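PDB 4R12: nicastrin from Dictyostelium purpureum, which probably serves as an essential, putatively substrate-recruiting subunit of gamma-secretase, the complex that cleaves membrane proteins such as Notch receptors within the membrane. Local coordinates for residues I208-D222 and W259-W273. Sequence-based numbering, arbitrary orientation.
Sequences IDKEKEIILVMLPFD and WNKEVVFAFWNAERW. With NAG (2-acetamido-2-deoxy-beta-D-glucopyranose), chain B.
Asp222 meets Glu271 and Arg272 where a parallel strand pair, 214-220 beside 262-268, ends in the large lobe of nicastrin, whose fold is related to the zinc exopeptidases. Its carboxylate grips the loop after the second strand with two backbone bonds. Asp222 OD2 takes Arg272 N on its syn lone pair at 2.9 Å. Asp222 OD1 takes Glu271 N at 2.9 Å, from above the carboxylate plane. The carboxyl carbon sits between the backbone N and the carbonyl carbon (chi1 65°), which turns both oxygens onto this loop. Arg272 answers through NE, which donates to Asp222 O at 3.0 Å, the acceptor lying at the edge of the guanidinium. Pro220 packs over one face of that group. With an alanine at Arg272, Asp222 O would probably lose its NE donor and the Pro220 ring the flat group beside it. Ser237 OG, from helix 234-252, hydrogen-bonds both Arg272 NH2 and Asp222 O, and so ties the pair together from outside the two segments.

Along the strands, regular backbone bonds run from Glu262 N–Glu213 O to Phe221 N–Trp268 O. Ile214, Leu216 and Met218 share one face with Val264, Ala266 and Trp268. There Trp268 NE1 points at Met218 SD in a weak bond of 3.3 Å, a Met-aromatic contact at the ring edge. Ala266 CB lies over one face of the same indole, and Phe388 of helix 385-389 touches both Met218 and Trp268. The other face carries Val217, Leu219, Phe265 and Phe267.

At the opposite end the buried Glu262 bends back at chi2 (-78°) to reach the 209-212 turn. Glu262 OE1 is hydrogen-bonded to Ser205 OG. Glu262 OE2 receives Asp209 N at 2.9 Å, in a nearly straight bond (171°) that arrives from above the carboxylate plane.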
loop_
_atom_site.group_PDB
_atom_site.type_symbol
_atom_site.label_atom_id
_atom_site.label_comp_id
_atom_site.label_asym_id
_atom_site.label_seq_id
_atom_site.Cartn_x
_atom_site.Cartn_y
_atom_site.Cartn_z
ATOM N N ILE A 208 1.748 -16.577 22.592
ATOM C CA ILE A 208 3.008 -17.065 22.050
ATOM C C ILE A 208 3.861 -17.644 23.180
ATOM O O ILE A 208 4.003 -17.035 24.244
ATOM C CB ILE A 208 3.765 -15.947 21.295
ATOM C CG1 ILE A 208 3.075 -15.658 19.953
ATOM C CG2 ILE A 208 5.223 -16.333 21.058
ATOM C CD1 ILE A 208 3.534 -14.368 19.293
ATOM N N ASP A 209 4.377 -18.851 22.952
ATOM C CA ASP A 209 5.272 -19.529 23.890
ATOM C C ASP A 209 6.628 -18.835 23.864
ATOM O O ASP A 209 7.344 -18.916 22.864
ATOM C CB ASP A 209 5.392 -21.011 23.503
ATOM C CG ASP A 209 6.249 -21.827 24.470
ATOM O OD1 ASP A 209 6.893 -21.256 25.375
ATOM O OD2 ASP A 209 6.288 -23.062 24.297
ATOM N N LYS A 210 7.008 -18.156 24.944
ATOM C CA LYS A 210 8.226 -17.351 24.859
ATOM C C LYS A 210 9.503 -18.197 24.851
ATOM O O LYS A 210 10.597 -17.660 24.762
ATOM C CB LYS A 210 8.285 -16.305 25.982
ATOM C CG LYS A 210 8.605 -14.896 25.429
ATOM C CD LYS A 210 8.543 -13.765 26.470
ATOM C CE LYS A 210 9.917 -13.484 27.080
ATOM N NZ LYS A 210 10.221 -12.025 27.182
ATOM N N GLU A 211 9.359 -19.517 24.908
ATOM C CA GLU A 211 10.501 -20.424 24.794
ATOM C C GLU A 211 10.728 -20.916 23.363
ATOM O O GLU A 211 11.773 -21.496 23.056
ATOM C CB GLU A 211 10.314 -21.628 25.712
ATOM C CG GLU A 211 10.319 -21.291 27.189
ATOM C CD GLU A 211 10.061 -22.509 28.053
ATOM O OE1 GLU A 211 9.581 -23.534 27.514
ATOM O OE2 GLU A 211 10.343 -22.446 29.270
ATOM N N LYS A 212 9.746 -20.711 22.493
ATOM C CA LYS A 212 9.856 -21.188 21.124
ATOM C C LYS A 212 10.473 -20.122 20.226
ATOM O O LYS A 212 10.378 -18.931 20.508
ATOM C CB LYS A 212 8.479 -21.605 20.572
ATOM C CG LYS A 212 7.941 -22.958 21.072
ATOM C CD LYS A 212 6.683 -23.347 20.294
ATOM C CE LYS A 212 6.028 -24.619 20.827
ATOM N NZ LYS A 212 4.879 -25.033 19.959
ATOM N N GLU A 213 11.106 -20.556 19.144
ATOM C CA GLU A 213 11.566 -19.630 18.118
ATOM C C GLU A 213 10.386 -19.150 17.281
ATOM O O GLU A 213 9.378 -19.837 17.175
ATOM C CB GLU A 213 12.621 -20.298 17.233
ATOM C CG GLU A 213 13.903 -20.655 17.984
ATOM C CD GLU A 213 14.955 -21.255 17.075
ATOM O OE1 GLU A 213 14.601 -21.681 15.957
ATOM O OE2 GLU A 213 16.139 -21.295 17.474
ATOM N N ILE A 214 10.508 -17.962 16.702
ATOM C CA ILE A 214 9.436 -17.394 15.888
ATOM C C ILE A 214 9.820 -17.357 14.416
ATOM O O ILE A 214 10.892 -16.882 14.063
ATOM C CB ILE A 214 9.077 -15.961 16.343
ATOM C CG1 ILE A 214 8.499 -15.970 17.760
ATOM C CG2 ILE A 214 8.087 -15.320 15.379
ATOM C CD1 ILE A 214 8.359 -14.572 18.375
ATOM N N ILE A 215 8.949 -17.888 13.567
ATOM C CA ILE A 215 9.046 -17.697 12.127
ATOM C C ILE A 215 8.203 -16.469 11.779
ATOM O O ILE A 215 7.007 -16.451 12.029
ATOM C CB ILE A 215 8.528 -18.914 11.332
ATOM C CG1 ILE A 215 9.221 -20.205 11.777
ATOM C CG2 ILE A 215 8.668 -18.682 9.825
ATOM C CD1 ILE A 215 10.702 -20.175 11.618
ATOM N N LEU A 216 8.834 -15.441 11.225
ATOM C CA LEU A 216 8.121 -14.236 10.845
ATOM C C LEU A 216 7.847 -14.249 9.342
ATOM O O LEU A 216 8.777 -14.284 8.530
ATOM C CB LEU A 216 8.923 -12.994 11.222
ATOM C CG LEU A 216 8.277 -11.664 10.841
ATOM C CD1 LEU A 216 6.915 -11.514 11.531
ATOM C CD2 LEU A 216 9.212 -10.509 11.194
ATOM N N VAL A 217 6.575 -14.230 8.981
ATOM C CA VAL A 217 6.179 -14.190 7.577
ATOM C C VAL A 217 5.459 -12.864 7.344
ATOM O O VAL A 217 4.456 -12.593 7.974
ATOM C CB VAL A 217 5.263 -15.370 7.217
ATOM C CG1 VAL A 217 4.853 -15.301 5.753
ATOM C CG2 VAL A 217 5.949 -16.700 7.544
ATOM N N MET A 218 5.972 -12.039 6.444
ATOM C CA MET A 218 5.532 -10.650 6.399
ATOM C C MET A 218 5.501 -10.086 4.999
ATOM O O MET A 218 6.058 -10.682 4.063
ATOM C CB MET A 218 6.455 -9.788 7.247
ATOM C CG MET A 218 7.831 -9.612 6.621
ATOM S SD MET A 218 8.997 -9.018 7.864
ATOM C CE MET A 218 10.307 -8.391 6.809
ATOM N N LEU A 219 4.862 -8.925 4.871
ATOM C CA LEU A 219 4.798 -8.208 3.609
ATOM C C LEU A 219 4.399 -6.765 3.877
ATOM O O LEU A 219 3.812 -6.455 4.926
ATOM C CB LEU A 219 3.804 -8.862 2.638
ATOM C CG LEU A 219 2.344 -9.093 3.050
ATOM C CD1 LEU A 219 1.495 -7.811 2.983
ATOM C CD2 LEU A 219 1.727 -10.193 2.167
ATOM N N PRO A 220 4.720 -5.876 2.932
ATOM C CA PRO A 220 4.214 -4.503 2.975
ATOM C C PRO A 220 2.863 -4.439 2.269
ATOM O O PRO A 220 2.804 -4.778 1.091
ATOM C CB PRO A 220 5.291 -3.718 2.213
ATOM C CG PRO A 220 5.805 -4.710 1.194
ATOM C CD PRO A 220 5.701 -6.079 1.845
ATOM N N PHE A 221 1.787 -4.058 2.949
ATOM C CA PHE A 221 0.499 -4.066 2.242
ATOM C C PHE A 221 0.091 -2.699 1.680
ATOM O O PHE A 221 -0.829 -2.625 0.852
ATOM C CB PHE A 221 -0.631 -4.638 3.125
ATOM C CG PHE A 221 -1.123 -3.721 4.227
ATOM C CD1 PHE A 221 -2.209 -2.860 4.014
ATOM C CD2 PHE A 221 -0.570 -3.786 5.500
ATOM C CE1 PHE A 221 -2.689 -2.055 5.036
ATOM C CE2 PHE A 221 -1.045 -2.987 6.524
ATOM C CZ PHE A 221 -2.111 -2.119 6.295
ATOM N N ASP A 222 0.768 -1.627 2.071
ATOM C CA ASP A 222 0.394 -0.320 1.532
ATOM C C ASP A 222 0.951 -0.139 0.116
ATOM O O ASP A 222 1.894 -0.825 -0.298
ATOM C CB ASP A 222 0.861 0.823 2.449
ATOM C CG ASP A 222 2.372 0.920 2.555
ATOM O OD1 ASP A 222 3.015 -0.104 2.852
ATOM O OD2 ASP A 222 2.919 2.026 2.338
ATOM N N TRP A 259 3.631 -28.348 15.150
ATOM C CA TRP A 259 4.568 -27.237 14.994
ATOM C C TRP A 259 5.423 -27.031 16.249
ATOM O O TRP A 259 4.897 -26.922 17.355
ATOM C CB TRP A 259 3.822 -25.939 14.665
ATOM C CG TRP A 259 3.151 -25.920 13.316
ATOM C CD1 TRP A 259 3.005 -26.964 12.453
ATOM C CD2 TRP A 259 2.544 -24.789 12.681
ATOM N NE1 TRP A 259 2.344 -26.553 11.317
ATOM C CE2 TRP A 259 2.047 -25.220 11.438
ATOM C CE3 TRP A 259 2.367 -23.452 13.048
ATOM C CZ2 TRP A 259 1.389 -24.367 10.558
ATOM C CZ3 TRP A 259 1.718 -22.607 12.179
ATOM C CH2 TRP A 259 1.235 -23.067 10.944
ATOM N N ASN A 260 6.739 -26.982 16.079
ATOM C CA ASN A 260 7.621 -26.771 17.221
ATOM C C ASN A 260 8.146 -25.342 17.250
ATOM O O ASN A 260 8.934 -24.975 18.113
ATOM C CB ASN A 260 8.773 -27.786 17.211
ATOM C CG ASN A 260 9.672 -27.656 15.992
ATOM O OD1 ASN A 260 9.269 -27.133 14.960
ATOM N ND2 ASN A 260 10.902 -28.143 16.112
ATOM N N LYS A 261 7.683 -24.529 16.305
ATOM C CA LYS A 261 8.012 -23.107 16.283
ATOM C C LYS A 261 6.744 -22.275 16.194
ATOM O O LYS A 261 5.716 -22.749 15.714
ATOM C CB LYS A 261 8.935 -22.782 15.113
ATOM C CG LYS A 261 10.314 -23.471 15.195
ATOM C CD LYS A 261 11.282 -22.886 14.183
ATOM C CE LYS A 261 12.626 -23.608 14.215
ATOM N NZ LYS A 261 13.534 -23.023 13.193
ATOM N N GLU A 262 6.811 -21.038 16.667
ATOM C CA GLU A 262 5.688 -20.126 16.517
ATOM C C GLU A 262 5.749 -19.487 15.140
ATOM O O GLU A 262 6.839 -19.239 14.615
ATOM C CB GLU A 262 5.714 -19.048 17.604
ATOM C CG GLU A 262 5.574 -19.576 19.013
ATOM C CD GLU A 262 4.145 -19.933 19.383
ATOM O OE1 GLU A 262 3.229 -19.781 18.542
ATOM O OE2 GLU A 262 3.937 -20.362 20.533
ATOM N N VAL A 263 4.595 -19.229 14.543
ATOM C CA VAL A 263 4.570 -18.451 13.315
ATOM C C VAL A 263 3.810 -17.160 13.571
ATOM O O VAL A 263 2.690 -17.177 14.094
ATOM C CB VAL A 263 3.928 -19.222 12.137
ATOM C CG1 VAL A 263 3.889 -18.345 10.898
ATOM C CG2 VAL A 263 4.724 -20.492 11.841
ATOM N N VAL A 264 4.439 -16.045 13.220
ATOM C CA VAL A 264 3.810 -14.735 13.295
ATOM C C VAL A 264 3.677 -14.158 11.887
ATOM O O VAL A 264 4.647 -14.100 11.137
ATOM C CB VAL A 264 4.617 -13.760 14.184
ATOM C CG1 VAL A 264 4.101 -12.332 14.027
ATOM C CG2 VAL A 264 4.548 -14.190 15.637
ATOM N N PHE A 265 2.464 -13.751 11.532
ATOM C CA PHE A 265 2.221 -13.132 10.236
ATOM C C PHE A 265 2.154 -11.635 10.440
ATOM O O PHE A 265 1.449 -11.168 11.344
ATOM C CB PHE A 265 0.916 -13.652 9.611
ATOM C CG PHE A 265 0.836 -15.156 9.537
ATOM C CD1 PHE A 265 1.391 -15.842 8.463
ATOM C CD2 PHE A 265 0.219 -15.879 10.540
ATOM C CE1 PHE A 265 1.323 -17.222 8.390
ATOM C CE2 PHE A 265 0.144 -17.266 10.476
ATOM C CZ PHE A 265 0.702 -17.932 9.397
ATOM N N ALA A 266 2.869 -10.866 9.630
ATOM C CA ALA A 266 2.815 -9.409 9.800
ATOM C C ALA A 266 2.503 -8.687 8.494
ATOM O O ALA A 266 3.116 -8.954 7.454
ATOM C CB ALA A 266 4.142 -8.878 10.408
ATOM N N PHE A 267 1.538 -7.770 8.563
ATOM C CA PHE A 267 1.157 -6.931 7.436
ATOM C C PHE A 267 1.558 -5.494 7.748
ATOM O O PHE A 267 0.853 -4.822 8.508
ATOM C CB PHE A 267 -0.362 -7.011 7.176
ATOM C CG PHE A 267 -0.843 -8.380 6.737
ATOM C CD1 PHE A 267 -0.925 -9.435 7.638
ATOM C CD2 PHE A 267 -1.219 -8.603 5.420
ATOM C CE1 PHE A 267 -1.366 -10.689 7.224
ATOM C CE2 PHE A 267 -1.666 -9.856 5.001
ATOM C CZ PHE A 267 -1.750 -10.892 5.899
ATOM N N TRP A 268 2.689 -5.035 7.199
ATOM C CA TRP A 268 3.260 -3.730 7.569
ATOM C C TRP A 268 2.594 -2.618 6.779
ATOM O O TRP A 268 2.434 -2.731 5.561
ATOM C CB TRP A 268 4.782 -3.666 7.324
ATOM C CG TRP A 268 5.597 -4.703 8.013
ATOM C CD1 TRP A 268 6.469 -5.580 7.422
ATOM C CD2 TRP A 268 5.635 -4.983 9.420
ATOM N NE1 TRP A 268 7.042 -6.386 8.376
ATOM C CE2 TRP A 268 6.544 -6.045 9.610
ATOM C CE3 TRP A 268 4.989 -4.440 10.539
ATOM C CZ2 TRP A 268 6.824 -6.570 10.871
ATOM C CZ3 TRP A 268 5.271 -4.970 11.787
ATOM C CH2 TRP A 268 6.176 -6.023 11.940
ATOM N N ASN A 269 2.221 -1.538 7.464
ATOM C CA ASN A 269 1.610 -0.396 6.796
ATOM C C ASN A 269 2.626 0.738 6.635
ATOM O O ASN A 269 3.610 0.796 7.365
ATOM C CB ASN A 269 0.392 0.087 7.583
ATOM C CG ASN A 269 -0.614 0.826 6.714
ATOM O OD1 ASN A 269 -0.308 1.225 5.586
ATOM N ND2 ASN A 269 -1.825 1.033 7.251
ATOM N N ALA A 270 2.372 1.613 5.668
ATOM C CA ALA A 270 3.181 2.803 5.385
ATOM C C ALA A 270 4.657 2.489 5.079
ATOM O O ALA A 270 5.539 3.344 5.232
ATOM C CB ALA A 270 3.057 3.803 6.550
ATOM N N GLU A 271 4.919 1.272 4.606
ATOM C CA GLU A 271 6.267 0.891 4.213
ATOM C C GLU A 271 6.756 1.655 2.994
ATOM O O GLU A 271 7.959 1.867 2.842
ATOM C CB GLU A 271 6.338 -0.616 3.920
ATOM C CG GLU A 271 6.091 -1.450 5.138
ATOM C CD GLU A 271 7.208 -1.317 6.170
ATOM O OE1 GLU A 271 8.246 -1.984 6.024
ATOM O OE2 GLU A 271 7.045 -0.538 7.120
ATOM N N ARG A 272 5.837 2.060 2.115
ATOM C CA ARG A 272 6.255 2.761 0.898
ATOM C C ARG A 272 6.764 4.155 1.222
ATOM O O ARG A 272 7.254 4.860 0.344
ATOM C CB ARG A 272 5.117 2.865 -0.116
ATOM C CG ARG A 272 4.422 1.560 -0.447
ATOM C CD ARG A 272 5.392 0.472 -0.652
ATOM N NE ARG A 272 4.792 -0.822 -1.012
ATOM C CZ ARG A 272 5.549 -1.861 -1.345
ATOM N NH1 ARG A 272 6.876 -1.713 -1.334
ATOM N NH2 ARG A 272 5.013 -3.021 -1.687
ATOM N N TRP A 273 6.645 4.556 2.485
ATOM C CA TRP A 273 7.051 5.897 2.886
ATOM C C TRP A 273 8.158 5.807 3.932
ATOM O O TRP A 273 8.065 6.378 5.024
ATOM C CB TRP A 273 5.835 6.680 3.389
ATOM C CG TRP A 273 4.757 6.723 2.349
ATOM C CD1 TRP A 273 3.666 5.897 2.260
ATOM C CD2 TRP A 273 4.695 7.592 1.209
ATOM N NE1 TRP A 273 2.923 6.215 1.147
ATOM C CE2 TRP A 273 3.532 7.248 0.486
ATOM C CE3 TRP A 273 5.509 8.625 0.731
ATOM C CZ2 TRP A 273 3.162 7.905 -0.685
ATOM C CZ3 TRP A 273 5.136 9.280 -0.429
ATOM C CH2 TRP A 273 3.973 8.919 -1.124
HETATM C C1 NAG B . 14.816 -13.255 24.430
HETATM C C2 NAG B . 14.996 -13.376 25.918
HETATM C C3 NAG B . 16.376 -13.843 26.317
HETATM C C4 NAG B . 17.064 -14.764 25.344
HETATM C C5 NAG B . 16.631 -14.562 23.907
HETATM C C6 NAG B . 17.070 -15.670 22.995
HETATM C C7 NAG B . 14.044 -11.973 27.577
HETATM C C8 NAG B . 13.604 -10.585 27.876
HETATM N N2 NAG B . 14.816 -12.100 26.531
HETATM O O3 NAG B . 16.305 -14.494 27.576
HETATM O O4 NAG B . 18.372 -14.266 25.444
HETATM O O5 NAG B . 15.231 -14.469 23.866
HETATM O O6 NAG B . 16.524 -16.891 23.435
HETATM O O7 NAG B . 13.717 -12.901 28.249
HETATM O O HOH W 1 11.175 -23.361 18.818
HETATM O O HOH W 2 1.269 3.863 1.026
#